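Local coordinates for probable transcriptional regulator, TetR family protein (Rhodococcus sp., PDB 3BJB) that probably binds operator DNA as a dimeric helix-turn-helix regulator and controls transcription of its target genes, at residues Leu40-Val48 with Leu59-Phe70. Sequence-based numbering, arbitrary orientation.
With SO4 (sulfate ion), chain L.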
loop_
_atom_site.group_PDB
_atom_site.type_symbol
_atom_site.label_atom_id
_atom_site.label_comp_id
_atom_site.label_asym_id
_atom_site.label_seq_id
_atom_site.Cartn_x
_atom_site.Cartn_y
_atom_site.Cartn_z
ATOM N N LEU B 40 0.638 11.139 -11.286
ATOM C CA LEU B 40 -0.706 10.655 -11.651
ATOM C C LEU B 40 -1.678 11.839 -11.726
ATOM O O LEU B 40 -2.400 11.989 -12.699
ATOM C CB LEU B 40 -1.206 9.639 -10.612
ATOM C CG LEU B 40 -2.010 8.348 -10.850
ATOM C CD1 LEU B 40 -2.774 7.998 -9.605
ATOM C CD2 LEU B 40 -2.925 8.384 -12.007
ATOM N N ALA B 41 -1.667 12.691 -10.702
ATOM C CA ALA B 41 -2.540 13.871 -10.619
ATOM C C ALA B 41 -2.484 14.768 -11.854
ATOM O O ALA B 41 -3.446 15.455 -12.184
ATOM C CB ALA B 41 -2.200 14.685 -9.358
ATOM N N ARG B 42 -1.361 14.726 -12.559
ATOM C CA ARG B 42 -1.171 15.523 -13.733
ATOM C C ARG B 42 -1.384 14.727 -15.021
ATOM O O ARG B 42 -1.032 15.192 -16.100
ATOM C CB ARG B 42 0.227 16.126 -13.667
ATOM C CG ARG B 42 0.348 17.228 -12.601
ATOM C CD ARG B 42 1.760 17.804 -12.486
ATOM N NE ARG B 42 2.142 18.517 -13.713
ATOM C CZ ARG B 42 2.340 19.830 -13.800
ATOM N NH1 ARG B 42 2.223 20.607 -12.723
ATOM N NH2 ARG B 42 2.678 20.357 -14.968
ATOM N N VAL B 43 -1.964 13.529 -14.912
ATOM C CA VAL B 43 -2.231 12.706 -16.100
ATOM C C VAL B 43 -3.706 12.759 -16.455
ATOM O O VAL B 43 -4.552 12.288 -15.705
ATOM C CB VAL B 43 -1.790 11.244 -15.931
ATOM C CG1 VAL B 43 -2.106 10.456 -17.177
ATOM C CG2 VAL B 43 -0.295 11.170 -15.626
ATOM N N GLN B 44 -4.018 13.316 -17.614
ATOM C CA GLN B 44 -5.408 13.519 -17.936
ATOM C C GLN B 44 -5.893 12.709 -19.092
ATOM O O GLN B 44 -5.195 12.520 -20.086
ATOM C CB GLN B 44 -5.703 14.986 -18.150
ATOM C CG GLN B 44 -5.738 15.774 -16.840
ATOM C CD GLN B 44 -5.089 17.126 -17.013
ATOM O OE1 GLN B 44 -4.977 17.900 -16.063
ATOM N NE2 GLN B 44 -4.647 17.418 -18.237
HETATM N N MSE B 45 -7.122 12.235 -18.950
HETATM C CA MSE B 45 -7.706 11.328 -19.907
HETATM C C MSE B 45 -7.677 11.894 -21.315
HETATM O O MSE B 45 -7.447 11.157 -22.274
HETATM C CB MSE B 45 -9.111 10.966 -19.458
HETATM C CG MSE B 45 -9.106 10.186 -18.156
HETATM SE SE MSE B 45 -8.282 8.400 -18.382
HETATM C CE MSE B 45 -9.826 7.441 -19.109
ATOM N N HIS B 46 -7.868 13.204 -21.433
ATOM C CA HIS B 46 -7.907 13.851 -22.751
ATOM C C HIS B 46 -6.526 13.872 -23.459
ATOM O O HIS B 46 -6.460 13.838 -24.692
ATOM C CB HIS B 46 -8.580 15.244 -22.690
ATOM C CG HIS B 46 -7.704 16.320 -22.133
ATOM N ND1 HIS B 46 -6.991 17.188 -22.936
ATOM C CD2 HIS B 46 -7.420 16.669 -20.852
ATOM C CE1 HIS B 46 -6.298 18.020 -22.175
ATOM N NE2 HIS B 46 -6.543 17.729 -20.908
ATOM N N GLU B 47 -5.441 13.904 -22.675
ATOM C CA GLU B 47 -4.091 13.761 -23.235
ATOM C C GLU B 47 -3.769 12.299 -23.670
ATOM O O GLU B 47 -3.263 12.081 -24.777
ATOM C CB GLU B 47 -3.033 14.396 -22.312
ATOM C CG GLU B 47 -1.550 14.227 -22.764
ATOM C CD GLU B 47 -1.176 14.891 -24.125
ATOM O OE1 GLU B 47 -2.087 15.317 -24.892
ATOM O OE2 GLU B 47 0.046 14.984 -24.430
ATOM N N VAL B 48 -4.096 11.310 -22.825
ATOM C CA VAL B 48 -4.062 9.886 -23.248
ATOM C C VAL B 48 -4.861 9.687 -24.562
ATOM O O VAL B 48 -4.407 8.991 -25.479
ATOM C CB VAL B 48 -4.565 8.870 -22.129
ATOM C CG1 VAL B 48 -4.453 7.411 -22.590
ATOM C CG2 VAL B 48 -3.821 9.041 -20.790
ATOM N N LEU B 59 -11.820 6.105 -25.583
ATOM C CA LEU B 59 -11.006 5.832 -24.417
ATOM C C LEU B 59 -11.851 5.552 -23.170
ATOM O O LEU B 59 -11.502 4.676 -22.349
ATOM C CB LEU B 59 -10.041 7.000 -24.163
ATOM C CG LEU B 59 -9.008 6.865 -23.023
ATOM C CD1 LEU B 59 -7.798 6.011 -23.416
ATOM C CD2 LEU B 59 -8.575 8.224 -22.573
ATOM N N TYR B 60 -12.945 6.293 -23.014
ATOM C CA TYR B 60 -13.746 6.186 -21.795
ATOM C C TYR B 60 -14.516 4.880 -21.827
ATOM O O TYR B 60 -14.618 4.162 -20.822
ATOM C CB TYR B 60 -14.662 7.403 -21.606
ATOM C CG TYR B 60 -14.040 8.517 -20.795
ATOM C CD1 TYR B 60 -13.868 9.795 -21.333
ATOM C CD2 TYR B 60 -13.621 8.301 -19.476
ATOM C CE1 TYR B 60 -13.301 10.833 -20.577
ATOM C CE2 TYR B 60 -13.049 9.337 -18.712
ATOM C CZ TYR B 60 -12.901 10.590 -19.280
ATOM O OH TYR B 60 -12.329 11.589 -18.553
ATOM N N ARG B 61 -15.012 4.570 -23.012
ATOM C CA ARG B 61 -15.590 3.274 -23.314
ATOM C C ARG B 61 -14.675 2.128 -22.849
ATOM O O ARG B 61 -15.113 1.173 -22.203
ATOM C CB ARG B 61 -15.804 3.174 -24.817
ATOM C CG ARG B 61 -16.951 2.319 -25.217
ATOM C CD ARG B 61 -16.936 2.109 -26.712
ATOM N NE ARG B 61 -18.080 1.313 -27.135
ATOM C CZ ARG B 61 -18.244 0.016 -26.875
ATOM N NH1 ARG B 61 -19.336 -0.605 -27.318
ATOM N NH2 ARG B 61 -17.330 -0.657 -26.179
ATOM N N TYR B 62 -13.397 2.222 -23.173
ATOM C CA TYR B 62 -12.511 1.140 -22.815
ATOM C C TYR B 62 -11.922 1.233 -21.411
ATOM O O TYR B 62 -11.524 0.219 -20.846
ATOM C CB TYR B 62 -11.464 0.891 -23.904
ATOM C CG TYR B 62 -11.977 -0.101 -24.900
ATOM C CD1 TYR B 62 -12.519 0.312 -26.120
ATOM C CD2 TYR B 62 -11.982 -1.462 -24.597
ATOM C CE1 TYR B 62 -13.034 -0.636 -27.047
ATOM C CE2 TYR B 62 -12.472 -2.402 -25.496
ATOM C CZ TYR B 62 -13.002 -1.988 -26.713
ATOM O OH TYR B 62 -13.485 -2.937 -27.572
ATOM N N PHE B 63 -11.878 2.439 -20.843
ATOM C CA PHE B 63 -11.441 2.605 -19.445
ATOM C C PHE B 63 -12.248 3.717 -18.771
ATOM O O PHE B 63 -11.900 4.889 -18.882
ATOM C CB PHE B 63 -9.917 2.839 -19.329
ATOM C CG PHE B 63 -9.086 1.961 -20.229
ATOM C CD1 PHE B 63 -8.652 0.714 -19.804
ATOM C CD2 PHE B 63 -8.758 2.371 -21.520
ATOM C CE1 PHE B 63 -7.903 -0.103 -20.645
ATOM C CE2 PHE B 63 -8.003 1.556 -22.359
ATOM C CZ PHE B 63 -7.569 0.331 -21.909
ATOM N N PRO B 64 -13.353 3.347 -18.096
ATOM C CA PRO B 64 -14.302 4.326 -17.560
ATOM C C PRO B 64 -13.693 5.430 -16.699
ATOM O O PRO B 64 -14.196 6.554 -16.730
ATOM C CB PRO B 64 -15.288 3.457 -16.767
ATOM C CG PRO B 64 -15.290 2.153 -17.519
ATOM C CD PRO B 64 -13.812 1.967 -17.842
ATOM N N SER B 65 -12.641 5.144 -15.935
ATOM C CA SER B 65 -11.880 6.233 -15.353
ATOM C C SER B 65 -10.396 5.978 -15.417
ATOM O O SER B 65 -9.937 4.920 -15.857
ATOM C CB SER B 65 -12.322 6.575 -13.916
ATOM O OG SER B 65 -12.076 5.520 -13.015
ATOM N N LYS B 66 -9.645 6.958 -14.933
ATOM C CA LYS B 66 -8.211 6.870 -14.921
ATOM C C LYS B 66 -7.707 5.679 -14.120
ATOM O O LYS B 66 -6.780 5.009 -14.566
ATOM C CB LYS B 66 -7.632 8.167 -14.390
ATOM C CG LYS B 66 -6.201 8.301 -14.725
ATOM C CD LYS B 66 -5.789 9.724 -14.664
ATOM C CE LYS B 66 -5.581 10.195 -13.235
ATOM N NZ LYS B 66 -5.647 11.673 -13.236
ATOM N N THR B 67 -8.299 5.429 -12.945
ATOM C CA THR B 67 -7.874 4.318 -12.102
ATOM C C THR B 67 -8.109 2.985 -12.839
ATOM O O THR B 67 -7.317 2.041 -12.686
ATOM C CB THR B 67 -8.496 4.323 -10.655
ATOM O OG1 THR B 67 -9.897 4.413 -10.757
ATOM C CG2 THR B 67 -8.039 5.517 -9.810
ATOM N N HIS B 68 -9.139 2.933 -13.685
ATOM C CA HIS B 68 -9.346 1.759 -14.554
ATOM C C HIS B 68 -8.164 1.579 -15.492
ATOM O O HIS B 68 -7.638 0.475 -15.649
ATOM C CB HIS B 68 -10.597 1.887 -15.450
ATOM C CG HIS B 68 -11.902 1.650 -14.754
ATOM N ND1 HIS B 68 -12.515 2.611 -13.974
ATOM C CD2 HIS B 68 -12.742 0.586 -14.780
ATOM C CE1 HIS B 68 -13.665 2.135 -13.523
ATOM N NE2 HIS B 68 -13.827 0.911 -13.998
ATOM N N LEU B 69 -7.785 2.666 -16.154
ATOM C CA LEU B 69 -6.734 2.620 -17.145
ATOM C C LEU B 69 -5.430 2.144 -16.522
ATOM O O LEU B 69 -4.829 1.180 -17.011
ATOM C CB LEU B 69 -6.584 3.965 -17.828
ATOM C CG LEU B 69 -5.361 4.195 -18.685
ATOM C CD1 LEU B 69 -5.456 3.388 -19.997
ATOM C CD2 LEU B 69 -5.279 5.701 -18.948
ATOM N N PHE B 70 -5.010 2.770 -15.418
ATOM C CA PHE B 70 -3.760 2.348 -14.782
ATOM C C PHE B 70 -3.742 0.967 -14.111
ATOM O O PHE B 70 -2.685 0.377 -13.918
ATOM C CB PHE B 70 -3.227 3.444 -13.895
ATOM C CG PHE B 70 -2.720 4.568 -14.661
ATOM C CD1 PHE B 70 -1.526 4.459 -15.344
ATOM C CD2 PHE B 70 -3.456 5.750 -14.751
ATOM C CE1 PHE B 70 -1.045 5.533 -16.108
ATOM C CE2 PHE B 70 -2.980 6.825 -15.502
ATOM C CZ PHE B 70 -1.782 6.706 -16.187
HETATM S S SO4 L . -9.667 9.049 -10.834
HETATM O O1 SO4 L . -8.774 8.851 -9.690
HETATM O O2 SO4 L . -10.027 7.734 -11.378
HETATM O O3 SO4 L . -10.873 9.772 -10.403
HETATM O O4 SO4 L . -8.980 9.862 -11.841
#
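Met-45, modelled as selenomethionine, plugs into a hole formed by Leu-59, Tyr-60, Lys-66 and Leu-69. Its chain bends at both chi2 and chi3, which folds SE over the backbone of Lys-66, 3.8 Å from its CA, and brings CE beside Leu-59 CD2 and the Phe-63 carbonyl. The Tyr-60 side chain runs across this knob at a slant, its OH 3.4 Å from Met-45 CB. One turn further along the helix, Val-48 completes the apolar patch: CG1 meets Leu-59 CD1 at 3.7 Å, the two side chains at about a right angle, while CG2 faces Leu-69 CD2 tip to tip.

On the other flank Lys-66 leaves its helix with CG anti to the backbone N (chi1 -163°) and, after a bend at chi3, delivers NZ to the backbone of residues 40-43. NZ of Lys-66 donates to Val-43 O at 2.8 Å, in the plane of that carbonyl and at 155° to its C=O, and more weakly to Leu-40 O, which also accepts the backbone N-H of Val-43. Cut back to an alanine, Lys-66 could no longer reach either carbonyl, and Val-43 O would probably lose its charged mate, leaving residues 40-43 less firmly tied to helix 66-86. Leu-40 CD2 packs on Lys-66 CE and on Phe-70 CE2, and Val-43 CG1 comes to the edge of the Phe-70 ring, 3.9 Å from CZ. Phe-70 also touches Ala-35 of helix 22-37. A sulfate accepts a hydrogen bond from Thr-67 N. Helices 45-51 and 56-62 form the predicted helix-turn-helix of a TetR-family DNA-binding domain, which Lys-66 and Leu-69 join to the following helix.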